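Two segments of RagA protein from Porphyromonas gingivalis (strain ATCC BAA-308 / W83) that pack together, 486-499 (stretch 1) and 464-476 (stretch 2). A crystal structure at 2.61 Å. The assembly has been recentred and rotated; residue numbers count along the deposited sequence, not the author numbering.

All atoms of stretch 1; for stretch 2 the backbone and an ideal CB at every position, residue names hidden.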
ATOM      1  N   LEU A 486       4.487  13.744  17.297  1.00 39.82           N
ATOM      2  CA  LEU A 486       3.666  12.773  16.594  1.00 36.46           C
ATOM      3  C   LEU A 486       4.547  12.001  15.626  1.00 34.44           C
ATOM      4  O   LEU A 486       5.389  12.584  14.947  1.00 43.44           O
ATOM      5  CB  LEU A 486       2.524  13.480  15.865  1.00 33.40           C
ATOM      6  CG  LEU A 486       1.674  14.244  16.889  1.00 34.28           C
ATOM      7  CD1 LEU A 486       0.445  14.929  16.272  1.00 28.64           C
ATOM      8  CD2 LEU A 486       1.293  13.292  18.014  1.00 28.61           C
ATOM      9  N   GLY A 487       4.387  10.700  15.593  1.00 34.08           N
ATOM     10  CA  GLY A 487       5.199   9.884  14.723  1.00 27.15           C
ATOM     11  C   GLY A 487       4.513   9.617  13.383  1.00 40.09           C
ATOM     12  O   GLY A 487       3.322   9.873  13.185  1.00 36.54           O
ATOM     13  N   GLU A 488       5.300   9.095  12.446  1.00 39.25           N
ATOM     14  CA  GLU A 488       4.834   8.842  11.095  1.00 45.04           C
ATOM     15  C   GLU A 488       5.390   7.505  10.621  1.00 31.55           C
ATOM     16  O   GLU A 488       6.404   7.003  11.112  1.00 30.13           O
ATOM     17  CB  GLU A 488       5.239   9.985  10.128  1.00 52.62           C
ATOM     18  CG  GLU A 488       5.190  11.388  10.776  1.00 63.91           C
ATOM     19  CD  GLU A 488       5.219  12.551   9.772  1.00 77.64           C
ATOM     20  OE1 GLU A 488       5.564  12.335   8.589  1.00 80.03           O
ATOM     21  OE2 GLU A 488       4.901  13.694  10.177  1.00 82.01           O
ATOM     22  N   ARG A 489       4.731   6.943   9.627  1.00 26.88           N
ATOM     23  CA  ARG A 489       5.167   5.660   9.116  1.00 28.52           C
ATOM     24  C   ARG A 489       4.736   5.585   7.666  1.00 34.58           C
ATOM     25  O   ARG A 489       3.665   6.085   7.315  1.00 34.97           O
ATOM     26  CB  ARG A 489       4.551   4.527   9.927  1.00 33.12           C
ATOM     27  CG  ARG A 489       4.918   3.161   9.417  1.00 45.02           C
ATOM     28  CD  ARG A 489       4.383   2.082  10.318  1.00 35.95           C
ATOM     29  NE  ARG A 489       4.966   0.784  10.012  1.00 35.33           N
ATOM     30  CZ  ARG A 489       4.746  -0.308  10.737  1.00 38.33           C
ATOM     31  NH1 ARG A 489       3.955  -0.239  11.805  1.00 37.57           N
ATOM     32  NH2 ARG A 489       5.302  -1.464  10.389  1.00 29.85           N
ATOM     33  N   ARG A 490       5.578   4.980   6.826  1.00 29.79           N
ATOM     34  CA  ARG A 490       5.276   4.819   5.407  1.00 26.52           C
ATOM     35  C   ARG A 490       5.643   3.401   5.005  1.00 30.84           C
ATOM     36  O   ARG A 490       6.705   2.896   5.381  1.00 32.11           O
ATOM     37  CB  ARG A 490       6.025   5.858   4.535  1.00 29.43           C
ATOM     38  CG  ARG A 490       6.088   5.542   3.027  1.00 30.20           C
ATOM     39  CD  ARG A 490       6.050   6.808   2.150  1.00 38.81           C
ATOM     40  NE  ARG A 490       6.977   7.844   2.590  1.00 55.59           N
ATOM     41  CZ  ARG A 490       8.309   7.728   2.594  1.00 78.26           C
ATOM     42  NH1 ARG A 490       8.897   6.612   2.174  1.00 82.78           N
ATOM     43  NH2 ARG A 490       9.066   8.733   3.034  1.00 84.52           N
ATOM     44  N   GLU A 491       4.744   2.748   4.281  1.00 24.92           N
ATOM     45  CA  GLU A 491       4.964   1.391   3.813  1.00 28.37           C
ATOM     46  C   GLU A 491       4.770   1.332   2.303  1.00 36.02           C
ATOM     47  O   GLU A 491       3.829   1.931   1.751  1.00 32.19           O
ATOM     48  CB  GLU A 491       4.008   0.409   4.495  1.00 29.99           C
ATOM     49  CG  GLU A 491       4.091   0.445   5.975  1.00 30.39           C
ATOM     50  CD  GLU A 491       5.178  -0.452   6.501  1.00 36.06           C
ATOM     51  OE1 GLU A 491       5.578  -1.386   5.781  1.00 33.45           O
ATOM     52  OE2 GLU A 491       5.623  -0.226   7.646  1.00 38.20           O
ATOM     53  N   ARG A 492       5.635   0.577   1.640  1.00 24.90           N
ATOM     54  CA  ARG A 492       5.642   0.553   0.192  1.00 29.81           C
ATOM     55  C   ARG A 492       5.774  -0.873  -0.290  1.00 32.29           C
ATOM     56  O   ARG A 492       6.434  -1.706   0.348  1.00 39.07           O
ATOM     57  CB  ARG A 492       6.800   1.376  -0.380  1.00 32.95           C
ATOM     58  CG  ARG A 492       6.457   2.820  -0.601  1.00 29.41           C
ATOM     59  CD  ARG A 492       7.701   3.567  -0.803  1.00 36.88           C
ATOM     60  NE  ARG A 492       7.463   4.999  -0.909  1.00 51.09           N
ATOM     61  CZ  ARG A 492       8.444   5.892  -0.895  1.00 45.97           C
ATOM     62  NH1 ARG A 492       9.693   5.470  -0.776  1.00 40.28           N
ATOM     63  NH2 ARG A 492       8.178   7.186  -1.002  1.00 38.92           N
ATOM     64  N   ALA A 493       5.184  -1.132  -1.454  1.00 28.66           N
ATOM     65  CA  ALA A 493       5.264  -2.441  -2.082  1.00 25.05           C
ATOM     66  C   ALA A 493       5.572  -2.232  -3.547  1.00 29.16           C
ATOM     67  O   ALA A 493       4.815  -1.549  -4.242  1.00 37.42           O
ATOM     68  CB  ALA A 493       3.960  -3.222  -1.905  1.00 29.77           C
ATOM     69  N   TYR A 494       6.686  -2.805  -4.001  1.00 35.16           N
ATOM     70  CA  TYR A 494       7.176  -2.700  -5.371  1.00 26.62           C
ATOM     71  C   TYR A 494       7.081  -4.067  -6.017  1.00 28.68           C
ATOM     72  O   TYR A 494       7.353  -5.082  -5.355  1.00 31.64           O
ATOM     73  CB  TYR A 494       8.658  -2.263  -5.423  1.00 37.05           C
ATOM     74  CG  TYR A 494       9.037  -0.928  -4.801  1.00 38.78           C
ATOM     75  CD1 TYR A 494       9.200  -0.788  -3.425  1.00 41.43           C
ATOM     76  CD2 TYR A 494       9.301   0.175  -5.602  1.00 27.50           C
ATOM     77  CE1 TYR A 494       9.569   0.438  -2.870  1.00 45.44           C
ATOM     78  CE2 TYR A 494       9.673   1.392  -5.058  1.00 25.75           C
ATOM     79  CZ  TYR A 494       9.801   1.523  -3.699  1.00 41.60           C
ATOM     80  OH  TYR A 494      10.159   2.742  -3.180  1.00 42.19           O
ATOM     81  N   ARG A 495       6.766  -4.090  -7.318  1.00 32.27           N
ATOM     82  CA  ARG A 495       6.703  -5.333  -8.084  1.00 26.11           C
ATOM     83  C   ARG A 495       7.297  -5.158  -9.470  1.00 28.69           C
ATOM     84  O   ARG A 495       6.913  -4.238 -10.197  1.00 31.79           O
ATOM     85  CB  ARG A 495       5.263  -5.815  -8.224  1.00 26.08           C
ATOM     86  CG  ARG A 495       5.131  -7.024  -9.101  1.00 33.22           C
ATOM     87  CD  ARG A 495       3.798  -7.682  -8.899  1.00 42.80           C
ATOM     88  NE  ARG A 495       3.837  -8.562  -7.747  1.00 47.23           N
ATOM     89  CZ  ARG A 495       2.846  -9.365  -7.384  1.00 42.13           C
ATOM     90  NH1 ARG A 495       1.722  -9.429  -8.090  1.00 47.45           N
ATOM     91  NH2 ARG A 495       3.009 -10.124  -6.326  1.00 33.89           N
ATOM     92  N   ASP A 496       8.207  -6.053  -9.852  1.00 31.02           N
ATOM     93  CA  ASP A 496       8.752  -6.082 -11.206  1.00 31.85           C
ATOM     94  C   ASP A 496       8.597  -7.482 -11.764  1.00 37.50           C
ATOM     95  O   ASP A 496       9.106  -8.448 -11.179  1.00 40.93           O
ATOM     96  CB  ASP A 496      10.231  -5.695 -11.243  1.00 40.59           C
ATOM     97  CG  ASP A 496      10.468  -4.290 -10.798  1.00 48.53           C
ATOM     98  OD1 ASP A 496       9.608  -3.430 -11.056  1.00 50.82           O
ATOM     99  OD2 ASP A 496      11.513  -4.043 -10.171  1.00 53.29           O
ATOM    100  N   VAL A 497       7.927  -7.591 -12.903  1.00 34.54           N
ATOM    101  CA  VAL A 497       7.847  -8.843 -13.635  1.00 36.48           C
ATOM    102  C   VAL A 497       8.428  -8.561 -15.009  1.00 31.90           C
ATOM    103  O   VAL A 497       7.893  -7.737 -15.763  1.00 41.29           O
ATOM    104  CB  VAL A 497       6.411  -9.388 -13.710  1.00 28.92           C
ATOM    105  CG1 VAL A 497       6.402 -10.698 -14.431  1.00 28.30           C
ATOM    106  CG2 VAL A 497       5.834  -9.556 -12.303  1.00 29.83           C
ATOM    107  N   SER A 498       9.551  -9.191 -15.315  1.00 39.67           N
ATOM    108  CA  SER A 498      10.163  -9.070 -16.632  1.00 48.56           C
ATOM    109  C   SER A 498      10.170 -10.458 -17.264  1.00 52.88           C
ATOM    110  O   SER A 498      10.897 -11.353 -16.810  1.00 49.84           O
ATOM    111  CB  SER A 498      11.556  -8.451 -16.542  1.00 45.43           C
ATOM    112  OG  SER A 498      12.326  -9.043 -15.520  1.00 59.24           O
ATOM    113  N   LYS A 499       9.305 -10.652 -18.263  1.00 51.62           N
ATOM    114  CA  LYS A 499       9.192 -11.914 -18.978  1.00 48.29           C
ATOM    115  C   LYS A 499      10.021 -11.874 -20.247  1.00 53.12           C
ATOM    116  O   LYS A 499      10.248 -10.813 -20.836  1.00 53.34           O
ATOM    117  CB  LYS A 499       7.744 -12.237 -19.344  1.00 45.40           C
ATOM    118  CG  LYS A 499       6.776 -12.280 -18.191  1.00 44.98           C
ATOM    119  CD  LYS A 499       5.355 -12.343 -18.704  1.00 49.04           C
ATOM    120  CE  LYS A 499       4.428 -11.497 -17.845  1.00 58.30           C
ATOM    121  NZ  LYS A 499       3.078 -11.411 -18.465  1.00 62.47           N
ATOM    122  N   UNK A 464      11.099 -15.739 -16.427  1.00 40.26           N
ATOM    123  CA  UNK A 464      10.500 -14.573 -15.804  1.00 37.06           C
ATOM    124  C   UNK A 464      11.339 -14.243 -14.582  1.00 42.63           C
ATOM    125  O   UNK A 464      11.732 -15.142 -13.830  1.00 50.57           O
ATOM    126  CB  UNK A 464       9.035 -14.814 -15.435  1.00 37.06           C
ATOM    127  N   UNK A 465      11.682 -12.975 -14.437  1.00 36.93           N
ATOM    128  CA  UNK A 465      12.385 -12.468 -13.275  1.00 29.96           C
ATOM    129  C   UNK A 465      11.380 -11.664 -12.472  1.00 39.77           C
ATOM    130  O   UNK A 465      10.763 -10.732 -13.001  1.00 41.56           O
ATOM    131  CB  UNK A 465      13.603 -11.628 -13.665  1.00 29.96           C
ATOM    132  N   UNK A 466      11.211 -12.019 -11.207  1.00 39.56           N
ATOM    133  CA  UNK A 466      10.199 -11.394 -10.372  1.00 43.31           C
ATOM    134  C   UNK A 466      10.889 -10.719  -9.197  1.00 41.36           C
ATOM    135  O   UNK A 466      11.750 -11.316  -8.539  1.00 47.13           O
ATOM    136  CB  UNK A 466       9.168 -12.417  -9.891  1.00 43.31           C
ATOM    137  N   UNK A 467      10.532  -9.468  -8.958  1.00 28.04           N
ATOM    138  CA  UNK A 467      10.992  -8.736  -7.795  1.00 28.11           C
ATOM    139  C   UNK A 467       9.766  -8.281  -7.027  1.00 34.06           C
ATOM    140  O   UNK A 467       8.869  -7.653  -7.608  1.00 38.90           O
ATOM    141  CB  UNK A 467      11.879  -7.553  -8.187  1.00 28.11           C
ATOM    142  N   UNK A 468       9.718  -8.620  -5.738  1.00 36.97           N
ATOM    143  CA  UNK A 468       8.747  -8.058  -4.804  1.00 39.12           C
ATOM    144  C   UNK A 468       9.510  -7.484  -3.624  1.00 39.61           C
ATOM    145  O   UNK A 468      10.263  -8.203  -2.950  1.00 27.65           O
ATOM    146  CB  UNK A 468       7.732  -9.108  -4.347  1.00 39.12           C
ATOM    147  N   UNK A 469       9.293  -6.204  -3.360  1.00 33.99           N
ATOM    148  CA  UNK A 469      10.047  -5.484  -2.360  1.00 28.98           C
ATOM    149  C   UNK A 469       9.086  -4.772  -1.432  1.00 31.28           C
ATOM    150  O   UNK A 469       8.151  -4.105  -1.885  1.00 42.77           O
ATOM    151  CB  UNK A 469      11.018  -4.495  -3.008  1.00 28.98           C
ATOM    152  N   UNK A 470       9.316  -4.928  -0.145  1.00 29.07           N
ATOM    153  CA  UNK A 470       8.616  -4.163   0.870  1.00 38.17           C
ATOM    154  C   UNK A 470       9.629  -3.254   1.548  1.00 40.53           C
ATOM    155  O   UNK A 470      10.702  -3.704   1.974  1.00 34.23           O
ATOM    156  CB  UNK A 470       7.921  -5.077   1.881  1.00 38.17           C
ATOM    157  N   UNK A 471       9.315  -1.977   1.607  1.00 38.14           N
ATOM    158  CA  UNK A 471      10.120  -1.057   2.379  1.00 33.47           C
ATOM    159  C   UNK A 471       9.238  -0.484   3.463  1.00 37.14           C
ATOM    160  O   UNK A 471       8.013  -0.380   3.310  1.00 40.04           O
ATOM    161  CB  UNK A 471      10.721   0.044   1.503  1.00 33.47           C
ATOM    162  N   UNK A 472       9.886  -0.141   4.567  1.00 36.64           N
ATOM    163  CA  UNK A 472       9.210   0.304   5.765  1.00 33.36           C
ATOM    164  C   UNK A 472      10.009   1.457   6.321  1.00 33.79           C
ATOM    165  O   UNK A 472      11.235   1.373   6.416  1.00 44.51           O
ATOM    166  CB  UNK A 472       9.057  -0.823   6.788  1.00 33.36           C
ATOM    167  N   UNK A 473       9.323   2.524   6.682  1.00 36.55           N
ATOM    168  CA  UNK A 473      10.002   3.728   7.119  1.00 40.57           C
ATOM    169  C   UNK A 473       9.175   4.380   8.218  1.00 40.22           C
ATOM    170  O   UNK A 473       7.944   4.438   8.131  1.00 40.01           O
ATOM    171  CB  UNK A 473      10.227   4.691   5.952  1.00 40.57           C
ATOM    172  N   UNK A 474       9.854   4.866   9.257  1.00 42.25           N
ATOM    173  CA  UNK A 474       9.166   5.434  10.404  1.00 44.09           C
ATOM    174  C   UNK A 474       9.783   6.767  10.794  1.00 45.87           C
ATOM    175  O   UNK A 474      10.987   6.986  10.638  1.00 49.10           O
ATOM    176  CB  UNK A 474       9.204   4.464  11.587  1.00 44.09           C
ATOM    177  N   UNK A 475       8.930   7.653  11.298  1.00 42.85           N
ATOM    178  CA  UNK A 475       9.329   8.844  12.047  1.00 44.68           C
ATOM    179  C   UNK A 475       8.892   8.612  13.493  1.00 36.17           C
ATOM    180  O   UNK A 475       7.701   8.699  13.806  1.00 38.39           O
ATOM    181  CB  UNK A 475       8.713  10.119  11.466  1.00 44.68           C
ATOM    182  N   UNK A 476       9.850   8.326  14.374  1.00 29.33           N
ATOM    183  CA  UNK A 476       9.536   7.860  15.729  1.00 35.59           C
ATOM    184  C   UNK A 476       8.846   8.944  16.561  1.00 36.96           C
ATOM    185  O   UNK A 476       9.312  10.087  16.601  1.00 28.03           O
ATOM    186  CB  UNK A 476      10.814   7.401  16.435  1.00 35.59           C
TER

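The two strands run antiparallel (169° between their directions). CA-to-CB bonds alternate between two faces: even positions from 464 to 474 share a face with R489, E491, A493, R495, V497 and K499, and odd positions from 465 to 475 share the other with E488, R490, R492, Y494, D496 and S498.

At 464 the ideal CB lies 4.4 Å from K499 CG and 5.0 Å from V497 CG1, an aliphatic setting that suits a branched apolar residue. It is V464, whose CG2 packs 3.5 Å from V497 CG1.

Position 465 has its CB 3.4 Å from S498 OG, so small or polar side chains fit. D465 sits there; its backbone N donates to S498 O (3.0 Å, 170°), and S498 N returns a bond to D465 O (3.0 Å).

At 466 the CB is 5.0 Å from V497 CG2, with phi/psi of -119/131; beta-branched or other apolar residues would be favoured. I466 is deposited, near V497 but without close packing against it.

Position 467 places CB 3.9 Å from D496 CB, beside a carboxylate, so a hydroxyl or a donor is plausible. T467 answers with a water, which donates to T467 OG1 (3.1 Å) and to D496 OD2 (2.9 Å).

At 468 the CB is 5.2 Å from R495 NE, a donor asking for an acceptor; Asn, Asp, Gln or Glu would serve. In N468, chi1 of -74° (m) brings the end nearer, and OD1 accepts from R495 NE (2.9 Å, 161°) and R495 NH2 (3.2 Å), near the guanidinium plane.

Position 469 has CB 4.0 Å from Y494 CB, and a beta-branched residue suits this extended backbone. T469 bonds through its main chain, Y494 N to T469 O at 2.9 Å.

At 470 the CB is 4.0 Å from R492 O, above the small A493, with the E491 carboxylate farther along: room for a long cationic chain. R470, m at chi1 to chi3, curls over A493 (R470 CD to A493 CB, 3.8 Å). Its NH2 forms a salt bridge with E491 OE1 (2.8 Å), while NH1 donates to R492 O (2.9 Å).

Position 471 has CB 4.5 Å from both R492 CB and Y494 CE1, leaving space for a compact side chain. T471 (p) sets OG1 3.2 Å from R492 CB and at the Y494 ring edge. One water links T471 OG1 (2.9 Å), R492 NH1 (2.6 Å) and Y494 OH (2.9 Å).

At 472 the CB is 3.6 Å from E491 OE2, calling for a short donor. S472 OG donates to that OE2 (2.7 Å), which also accepts from R489 NE (2.7 Å).

At 473 the CB is 4.0 Å from R490 O; small or polar residues would suit. S473 places OG over one face of the R490 guanidinium.

At 474 the CB is 4.9 Å from R489 CA; an aliphatic, aromatic or acidic residue would suit, and charge alone would not predict a cation. Yet K474 extends there, CG 3.9 Å from R489 CG, with CE over a guanidinium face and like charges close (R489 NH1 to K474 NZ, 4.2 Å).

At 475 the CB is 4.8 Å from E488 OE1, within reach of Arg or Lys. R475 NE donates to E488 OE1 (2.9 Å), a salt bridge.

The CB at 476 points away, leaving the choice open; it is M476.

Stretch 2 464-476: VDITNTRTSSKRM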
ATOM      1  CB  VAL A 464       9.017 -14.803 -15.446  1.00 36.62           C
ATOM      2  CG1 VAL A 464       8.838 -16.050 -14.564  1.00 33.13           C
ATOM      3  CG2 VAL A 464       8.420 -13.571 -14.785  1.00 38.51           C
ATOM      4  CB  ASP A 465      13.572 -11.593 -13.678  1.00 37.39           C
ATOM      5  CG  ASP A 465      14.734 -12.407 -14.179  1.00 45.39           C
ATOM      6  OD1 ASP A 465      14.541 -13.616 -14.429  1.00 52.76           O
ATOM      7  OD2 ASP A 465      15.833 -11.852 -14.322  1.00 48.07           O
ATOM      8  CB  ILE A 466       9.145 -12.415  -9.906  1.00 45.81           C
ATOM      9  CG1 ILE A 466       8.498 -13.075 -11.124  1.00 48.14           C
ATOM     10  CG2 ILE A 466       8.082 -11.743  -9.047  1.00 38.34           C
ATOM     11  CD1 ILE A 466       7.371 -14.043 -10.766  1.00 48.97           C
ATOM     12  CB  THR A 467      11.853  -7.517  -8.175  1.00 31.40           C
ATOM     13  OG1 THR A 467      12.836  -7.881  -9.157  1.00 34.25           O
ATOM     14  CG2 THR A 467      12.535  -6.963  -6.941  1.00 27.48           C
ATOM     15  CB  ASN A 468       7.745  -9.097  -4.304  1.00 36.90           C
ATOM     16  CG  ASN A 468       6.720  -9.463  -5.336  1.00 34.50           C
ATOM     17  OD1 ASN A 468       5.834  -8.667  -5.660  1.00 36.48           O
ATOM     18  ND2 ASN A 468       6.824 -10.685  -5.855  1.00 29.32           N
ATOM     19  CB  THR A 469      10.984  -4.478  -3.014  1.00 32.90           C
ATOM     20  OG1 THR A 469      11.718  -5.148  -4.044  1.00 41.78           O
ATOM     21  CG2 THR A 469      11.934  -3.878  -1.979  1.00 26.40           C
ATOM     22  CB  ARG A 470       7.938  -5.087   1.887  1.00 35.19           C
ATOM     23  CG  ARG A 470       6.707  -5.801   1.309  1.00 25.57           C
ATOM     24  CD  ARG A 470       5.550  -4.835   1.202  1.00 25.27           C
ATOM     25  NE  ARG A 470       4.875  -4.658   2.483  1.00 26.51           N
ATOM     26  CZ  ARG A 470       5.134  -3.662   3.336  1.00 36.12           C
ATOM     27  NH1 ARG A 470       6.049  -2.745   3.038  1.00 35.76           N
ATOM     28  NH2 ARG A 470       4.471  -3.565   4.484  1.00 29.14           N
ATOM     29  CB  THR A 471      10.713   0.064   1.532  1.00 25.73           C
ATOM     30  OG1 THR A 471       9.656   0.876   1.004  1.00 33.76           O
ATOM     31  CG2 THR A 471      11.497  -0.531   0.420  1.00 25.92           C
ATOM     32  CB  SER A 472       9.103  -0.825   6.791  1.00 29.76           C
ATOM     33  OG  SER A 472       8.322  -0.374   7.870  1.00 32.91           O
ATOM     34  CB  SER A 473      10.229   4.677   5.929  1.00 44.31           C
ATOM     35  OG  SER A 473      10.162   6.034   6.329  1.00 54.38           O
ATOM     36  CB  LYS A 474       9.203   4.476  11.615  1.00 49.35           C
ATOM     37  CG  LYS A 474       8.182   3.346  11.539  1.00 45.22           C
ATOM     38  CD  LYS A 474       8.084   2.613  12.847  1.00 43.07           C
ATOM     39  CE  LYS A 474       8.232   1.134  12.626  1.00 47.01           C
ATOM     40  NZ  LYS A 474       7.659   0.373  13.760  1.00 48.40           N
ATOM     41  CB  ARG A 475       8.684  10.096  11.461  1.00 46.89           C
ATOM     42  CG  ARG A 475       9.632  11.230  11.268  1.00 46.71           C
ATOM     43  CD  ARG A 475       8.993  12.532  10.715  1.00 64.44           C
ATOM     44  NE  ARG A 475       8.347  12.384   9.403  1.00 74.68           N
ATOM     45  CZ  ARG A 475       8.962  12.106   8.252  1.00 78.31           C
ATOM     46  NH1 ARG A 475      10.278  11.931   8.198  1.00 75.92           N
ATOM     47  NH2 ARG A 475       8.241  11.993   7.139  1.00 81.13           N
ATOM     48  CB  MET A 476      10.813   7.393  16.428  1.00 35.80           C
ATOM     49  CG  MET A 476      11.428   6.136  15.792  1.00 45.42           C
ATOM     50  SD  MET A 476      10.219   4.801  15.572  1.00 50.33           S
ATOM     51  CE  MET A 476       9.703   4.638  17.270  1.00 49.90           C
TER
HETATM   52  O   HOH W   1      14.181  -5.095  -9.527  1.00 38.36           O
HETATM   53  O   HOH W   2      10.761   3.147  -0.373  1.00 36.29           O
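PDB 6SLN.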